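Local coordinates for protein manganese-dependent inorganic pyrophosphatase (PDB 2EB0) that catalyses the hydrolysis of diphosphate to two phosphates, with two manganese ions bound per subunit as cofactor, at residues V112-E115 with L116-D120; T157-D160 with K161-K165. All blocks are in the same frame, centred on the assembly; numbering follows the deposited sequence.

Contact 1: V112-E115 with L116-D120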
ATOM      1  N   VAL B 112     -13.246   3.015   6.787  1.00 20.92           N
ATOM      2  CA  VAL B 112     -12.106   2.260   7.294  1.00 18.97           C
ATOM      3  C   VAL B 112     -11.865   2.538   8.780  1.00 21.03           C
ATOM      4  O   VAL B 112     -11.637   1.624   9.574  1.00 19.39           O
ATOM      5  CB  VAL B 112     -10.816   2.637   6.548  1.00 14.71           C
ATOM      6  CG1 VAL B 112      -9.645   1.830   7.101  1.00 12.50           C
ATOM      7  CG2 VAL B 112     -10.983   2.401   5.071  1.00 12.70           C
ATOM      8  N   ILE B 113     -11.890   3.816   9.139  1.00 24.67           N
ATOM      9  CA  ILE B 113     -11.658   4.234  10.513  1.00 23.98           C
ATOM     10  C   ILE B 113     -12.750   3.744  11.454  1.00 24.09           C
ATOM     11  O   ILE B 113     -12.464   3.279  12.560  1.00 26.22           O
ATOM     12  CB  ILE B 113     -11.550   5.772  10.598  1.00 16.39           C
ATOM     13  CG1 ILE B 113     -10.330   6.239   9.806  1.00 17.63           C
ATOM     14  CG2 ILE B 113     -11.436   6.221  12.056  1.00 15.89           C
ATOM     15  CD1 ILE B 113     -10.177   7.745   9.740  1.00 18.02           C
ATOM     16  N   ALA B 114     -13.996   3.843  11.003  1.00 22.33           N
ATOM     17  CA  ALA B 114     -15.136   3.425  11.801  1.00 23.08           C
ATOM     18  C   ALA B 114     -15.123   1.922  12.046  1.00 24.94           C
ATOM     19  O   ALA B 114     -15.461   1.456  13.145  1.00 22.91           O
ATOM     20  CB  ALA B 114     -16.439   3.833  11.110  1.00 14.02           C
ATOM     21  N   GLU B 115     -14.740   1.158  11.026  1.00 25.74           N
ATOM     22  CA  GLU B 115     -14.712  -0.285  11.178  1.00 27.46           C
ATOM     23  C   GLU B 115     -13.671  -0.662  12.212  1.00 28.12           C
ATOM     24  O   GLU B 115     -13.863  -1.601  12.984  1.00 28.76           O
ATOM     25  CB  GLU B 115     -14.403  -0.981   9.857  1.00 31.17           C
ATOM     26  CG  GLU B 115     -14.177  -2.469  10.031  1.00 31.42           C
ATOM     27  CD  GLU B 115     -13.933  -3.179   8.724  1.00 34.97           C
ATOM     28  OE1 GLU B 115     -13.130  -2.671   7.917  1.00 35.23           O
ATOM     29  OE2 GLU B 115     -14.539  -4.252   8.508  1.00 38.68           O
ATOM     30  N   LEU B 116     -12.564   0.066  12.234  1.00 22.93           N
ATOM     31  CA  LEU B 116     -11.537  -0.218  13.220  1.00 22.05           C
ATOM     32  C   LEU B 116     -12.075   0.143  14.592  1.00 23.21           C
ATOM     33  O   LEU B 116     -11.836  -0.559  15.586  1.00 20.96           O
ATOM     34  CB  LEU B 116     -10.278   0.596  12.946  1.00 17.70           C
ATOM     35  CG  LEU B 116      -9.451   0.126  11.754  1.00 17.82           C
ATOM     36  CD1 LEU B 116      -8.182   0.966  11.672  1.00 10.49           C
ATOM     37  CD2 LEU B 116      -9.098  -1.358  11.934  1.00 15.52           C
ATOM     38  N   TYR B 117     -12.817   1.243  14.641  1.00 22.24           N
ATOM     39  CA  TYR B 117     -13.365   1.693  15.903  1.00 26.13           C
ATOM     40  C   TYR B 117     -14.327   0.713  16.553  1.00 25.23           C
ATOM     41  O   TYR B 117     -14.139   0.334  17.706  1.00 27.75           O
ATOM     42  CB  TYR B 117     -14.062   3.035  15.737  1.00 25.34           C
ATOM     43  CG  TYR B 117     -14.780   3.459  16.981  1.00 25.05           C
ATOM     44  CD1 TYR B 117     -16.164   3.340  17.083  1.00 28.38           C
ATOM     45  CD2 TYR B 117     -14.073   3.938  18.077  1.00 24.28           C
ATOM     46  CE1 TYR B 117     -16.828   3.686  18.248  1.00 28.94           C
ATOM     47  CE2 TYR B 117     -14.720   4.285  19.248  1.00 26.71           C
ATOM     48  CZ  TYR B 117     -16.096   4.157  19.329  1.00 28.25           C
ATOM     49  OH  TYR B 117     -16.742   4.500  20.487  1.00 27.94           O
ATOM     50  N   PHE B 118     -15.354   0.306  15.821  1.00 28.23           N
ATOM     51  CA  PHE B 118     -16.338  -0.605  16.377  1.00 30.09           C
ATOM     52  C   PHE B 118     -15.795  -1.993  16.691  1.00 32.56           C
ATOM     53  O   PHE B 118     -16.319  -2.680  17.569  1.00 31.97           O
ATOM     54  CB  PHE B 118     -17.549  -0.686  15.456  1.00 22.92           C
ATOM     55  CG  PHE B 118     -18.360   0.581  15.425  1.00 23.21           C
ATOM     56  CD1 PHE B 118     -18.477   1.326  14.250  1.00 19.96           C
ATOM     57  CD2 PHE B 118     -19.009   1.033  16.578  1.00 19.62           C
ATOM     58  CE1 PHE B 118     -19.232   2.503  14.220  1.00 21.43           C
ATOM     59  CE2 PHE B 118     -19.762   2.202  16.561  1.00 20.90           C
ATOM     60  CZ  PHE B 118     -19.876   2.943  15.376  1.00 22.69           C
ATOM     61  N   LYS B 119     -14.747  -2.409  15.986  1.00 22.26           N
ATOM     62  CA  LYS B 119     -14.149  -3.710  16.269  1.00 25.31           C
ATOM     63  C   LYS B 119     -13.213  -3.594  17.478  1.00 26.40           C
ATOM     64  O   LYS B 119     -12.566  -4.561  17.860  1.00 25.06           O
ATOM     65  CB  LYS B 119     -13.364  -4.224  15.060  1.00 34.32           C
ATOM     66  CG  LYS B 119     -14.234  -4.609  13.879  1.00 36.71           C
ATOM     67  CD  LYS B 119     -13.400  -5.087  12.704  1.00 39.73           C
ATOM     68  CE  LYS B 119     -12.635  -6.344  13.051  1.00 39.42           C
ATOM     69  NZ  LYS B 119     -13.566  -7.446  13.385  1.00 41.45           N
ATOM     70  N   ASP B 120     -13.154  -2.406  18.078  1.00 30.37           N
ATOM     71  CA  ASP B 120     -12.285  -2.179  19.229  1.00 32.30           C
ATOM     72  C   ASP B 120     -10.827  -2.438  18.863  1.00 31.16           C
ATOM     73  O   ASP B 120     -10.054  -2.948  19.678  1.00 30.63           O
ATOM     74  CB  ASP B 120     -12.684  -3.093  20.390  1.00 61.93           C
ATOM     75  CG  ASP B 120     -13.906  -2.597  21.126  1.00 66.22           C
ATOM     76  OD1 ASP B 120     -13.791  -1.574  21.832  1.00 68.79           O
ATOM     77  OD2 ASP B 120     -14.977  -3.225  20.993  1.00 67.73           O
TER
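Four backbone hydrogen bonds of the i to i+4 kind, from Leu-116 N to Val-112 O through Lys-119 N to Glu-115 O, carry helix 109-118 through its last turns, the third being the straightest, with Phe-118 N 2.9 Å from Ala-114 O and an N-H...O angle of 171°. The chain then leaves the helix at Asp-120, whose positive phi and bond from its N back to Tyr-117 O belong to a Schellman motif. On one flank Phe-118 places CG beside its own backbone N (chi1 -69°), which swings the ring back along the helix until CD1 lies 3.2 Å from Ala-114 O and CE1 4.4 Å from Ala-114 CB. Tyr-117 brings CD1 over the centre of one face of that ring, 3.7 Å above its plane, while its hydroxyl is hydrogen-bonded to Leu-132 N. Lys-166 makes a cation-pi contact with the Phe-118 ring, so a serine in place of the phenylalanine would probably leave that ammonium without its aromatic partner and open a gap beside Ala-114 and Leu-167. On another flank Glu-115 and Lys-119 run side by side, touching through their aliphatic parts, Glu-115 CG to Lys-119 CD at 3.8 Å. Their charged ends stay apart, OE2 to NZ 5.9 Å; the lysine bends at chi3 and chi4, and its NZ makes a salt bridge with Asp-123 of the second subunit. Around this framework, helix 158-171 packs on Ala-114, Glu-115 and Phe-118, helix 12-25 meets Ile-113, and Tyr-102 of strand 100-103, the outermost strand of the parallel sheet within this chain, lies against Val-112 and Leu-116, with Leu-124 of the second subunit touching Glu-115, Leu-116 and Lys-119.

Contact 2: T157-D160 with K161-K165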
ATOM      1  N   THR B 157     -20.002  -0.149  -0.552  1.00 20.26           N
ATOM      2  CA  THR B 157     -19.959  -1.552  -0.183  1.00 19.26           C
ATOM      3  C   THR B 157     -20.881  -1.721   1.025  1.00 20.33           C
ATOM      4  O   THR B 157     -21.341  -0.729   1.621  1.00 17.39           O
ATOM      5  CB  THR B 157     -18.532  -2.010   0.205  1.00 27.22           C
ATOM      6  OG1 THR B 157     -18.080  -1.262   1.338  1.00 28.18           O
ATOM      7  CG2 THR B 157     -17.567  -1.808  -0.955  1.00 28.27           C
ATOM      8  N   ASP B 158     -21.155  -2.975   1.375  1.00 22.65           N
ATOM      9  CA  ASP B 158     -22.028  -3.285   2.504  1.00 24.44           C
ATOM     10  C   ASP B 158     -21.453  -2.671   3.764  1.00 22.46           C
ATOM     11  O   ASP B 158     -22.189  -2.190   4.616  1.00 25.75           O
ATOM     12  CB  ASP B 158     -22.162  -4.804   2.679  1.00 37.72           C
ATOM     13  CG  ASP B 158     -23.004  -5.451   1.588  1.00 42.31           C
ATOM     14  OD1 ASP B 158     -23.105  -6.695   1.575  1.00 44.71           O
ATOM     15  OD2 ASP B 158     -23.571  -4.722   0.746  1.00 46.00           O
ATOM     16  N   LEU B 159     -20.130  -2.679   3.863  1.00 24.33           N
ATOM     17  CA  LEU B 159     -19.451  -2.122   5.024  1.00 24.71           C
ATOM     18  C   LEU B 159     -19.838  -0.652   5.183  1.00 23.03           C
ATOM     19  O   LEU B 159     -20.159  -0.208   6.279  1.00 23.49           O
ATOM     20  CB  LEU B 159     -17.925  -2.248   4.869  1.00 20.24           C
ATOM     21  CG  LEU B 159     -17.079  -2.246   6.150  1.00 23.33           C
ATOM     22  CD1 LEU B 159     -15.597  -2.093   5.801  1.00 23.06           C
ATOM     23  CD2 LEU B 159     -17.506  -1.117   7.053  1.00 27.07           C
ATOM     24  N   ASP B 160     -19.803   0.096   4.084  1.00 14.83           N
ATOM     25  CA  ASP B 160     -20.155   1.508   4.116  1.00 16.75           C
ATOM     26  C   ASP B 160     -21.545   1.702   4.738  1.00 17.27           C
ATOM     27  O   ASP B 160     -21.736   2.546   5.616  1.00 17.42           O
ATOM     28  CB  ASP B 160     -20.125   2.097   2.697  1.00 17.88           C
ATOM     29  CG  ASP B 160     -18.713   2.104   2.087  1.00 21.34           C
ATOM     30  OD1 ASP B 160     -17.852   2.896   2.544  1.00 19.04           O
ATOM     31  OD2 ASP B 160     -18.459   1.315   1.152  1.00 22.01           O
ATOM     32  N   LYS B 161     -22.509   0.911   4.295  1.00 27.05           N
ATOM     33  CA  LYS B 161     -23.870   1.023   4.811  1.00 29.22           C
ATOM     34  C   LYS B 161     -23.949   0.604   6.274  1.00 28.30           C
ATOM     35  O   LYS B 161     -24.571   1.279   7.088  1.00 30.74           O
ATOM     36  CB  LYS B 161     -24.825   0.162   3.980  1.00 33.36           C
ATOM     37  CG  LYS B 161     -24.853   0.506   2.504  1.00 34.76           C
ATOM     38  CD  LYS B 161     -26.071  -0.102   1.847  1.00 36.46           C
ATOM     39  CE  LYS B 161     -26.049   0.060   0.341  1.00 39.82           C
ATOM     40  NZ  LYS B 161     -25.025  -0.813  -0.298  1.00 42.59           N
ATOM     41  N   GLU B 162     -23.310  -0.512   6.598  1.00 25.86           N
ATOM     42  CA  GLU B 162     -23.306  -1.042   7.960  1.00 26.40           C
ATOM     43  C   GLU B 162     -22.725  -0.015   8.929  1.00 25.99           C
ATOM     44  O   GLU B 162     -23.256   0.218  10.013  1.00 26.43           O
ATOM     45  CB  GLU B 162     -22.483  -2.328   7.997  1.00 50.36           C
ATOM     46  CG  GLU B 162     -22.310  -2.930   9.374  1.00 57.48           C
ATOM     47  CD  GLU B 162     -21.388  -4.136   9.362  1.00 60.57           C
ATOM     48  OE1 GLU B 162     -21.137  -4.702  10.448  1.00 61.35           O
ATOM     49  OE2 GLU B 162     -20.916  -4.515   8.265  1.00 62.11           O
ATOM     50  N   MET B 163     -21.635   0.612   8.516  1.00 27.88           N
ATOM     51  CA  MET B 163     -20.986   1.604   9.343  1.00 25.89           C
ATOM     52  C   MET B 163     -21.832   2.865   9.476  1.00 24.86           C
ATOM     53  O   MET B 163     -21.931   3.437  10.562  1.00 25.36           O
ATOM     54  CB  MET B 163     -19.608   1.920   8.770  1.00 19.72           C
ATOM     55  CG  MET B 163     -18.528   1.891   9.824  1.00 24.40           C
ATOM     56  SD  MET B 163     -18.038   0.271  10.517  1.00 20.62           S
ATOM     57  CE  MET B 163     -19.568  -0.658  10.662  1.00 20.08           C
ATOM     58  N   ALA B 164     -22.453   3.280   8.376  1.00 20.66           N
ATOM     59  CA  ALA B 164     -23.307   4.460   8.377  1.00 20.48           C
ATOM     60  C   ALA B 164     -24.417   4.311   9.416  1.00 19.50           C
ATOM     61  O   ALA B 164     -24.650   5.213  10.221  1.00 23.07           O
ATOM     62  CB  ALA B 164     -23.919   4.678   6.984  1.00 14.47           C
ATOM     63  N   LYS B 165     -25.102   3.172   9.403  0.50  4.64           N
ATOM     64  CA  LYS B 165     -26.189   2.947  10.347  0.50  4.08           C
ATOM     65  C   LYS B 165     -25.745   3.053  11.802  0.50  3.56           C
ATOM     66  O   LYS B 165     -26.424   3.661  12.616  0.50  2.80           O
ATOM     67  CB  LYS B 165     -26.834   1.579  10.113  0.50 15.13           C
ATOM     68  CG  LYS B 165     -27.645   1.484   8.828  0.50 19.67           C
ATOM     69  CD  LYS B 165     -28.362   0.145   8.724  0.50 19.21           C
ATOM     70  CE  LYS B 165     -29.111   0.004   7.406  0.50 19.29           C
ATOM     71  NZ  LYS B 165     -28.184  -0.053   6.240  0.50 19.71           N
TER
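In Leu-159 the CG lies opposite the backbone N (chi1 -156°) and Met-163 doubles back at chi2 (71°), and together these turns set the two chains alongside each other one helical turn apart, Leu-159 CD2 to Met-163 SD at 3.8 Å. The setting is the first turns of helix 158-171, with Thr-157 as N-cap and a bond from its backbone N to the side chain of Asp-160 that is one half of a capping box. Beneath the side chains, Met-163 N reaches Leu-159 O at 2.8 Å, and Glu-162 N and Ala-164 N bond in the same way to Asp-158 O and Asp-160 O. The bond from Lys-161 N to Thr-157 O, at 3.3 Å, is weak. On the side of helix 109-118, Met-163 packs on Ala-114 and Glu-115; Ile-144 of helix 134-148 also touches the methionine. Toward solvent the chemistry changes: Lys-161 NZ comes within 4.3 Å of Asp-158 OD2, an attraction too long to count as a salt bridge. Asp-160 is the buried polar group. Its OD1 is bonded to Thr-111 OG1 and its OD2 to Gly-107 N, ties that join this helix start to the start of helix 109-118, and the amides around it would probably stabilise a negative carboxylate. The Asp-160 side chain lies about 9 Å from a bound manganese ion and about 7 Å from the side chains of His-88 and Asp-147, which bind a manganese ion in this structure. Thr-157 grips OD2 twice: its backbone N, 2.7 Å away, takes the anti lone pair of OD2, whereas its OG1 donates to OD2 from above the carboxylate plane at 2.6 Å.

Contacts 1 and 2 are successive local examples, the end of one helix and the beginning of another, and the two helices pack together: Glu-115 CA lies 3.4 Å from Met-163 SD, and Phe-118 CD1 3.9 Å from the same sulfur. Both are partly buried. Contact 1 has apolar flanks against helix 12-25 and strand 100-103, and a charged one at the subunit boundary, where Lys-119 finds its partner in the second subunit. Contact 2 touches no other chain; its buried chemistry is a carboxylate that takes several hydrogen bonds, not far from the manganese site, and its opposite charges, on the more exposed side, stay apart. Helix termination by backbone geometry thus contrasts with helix initiation by side-chain capping.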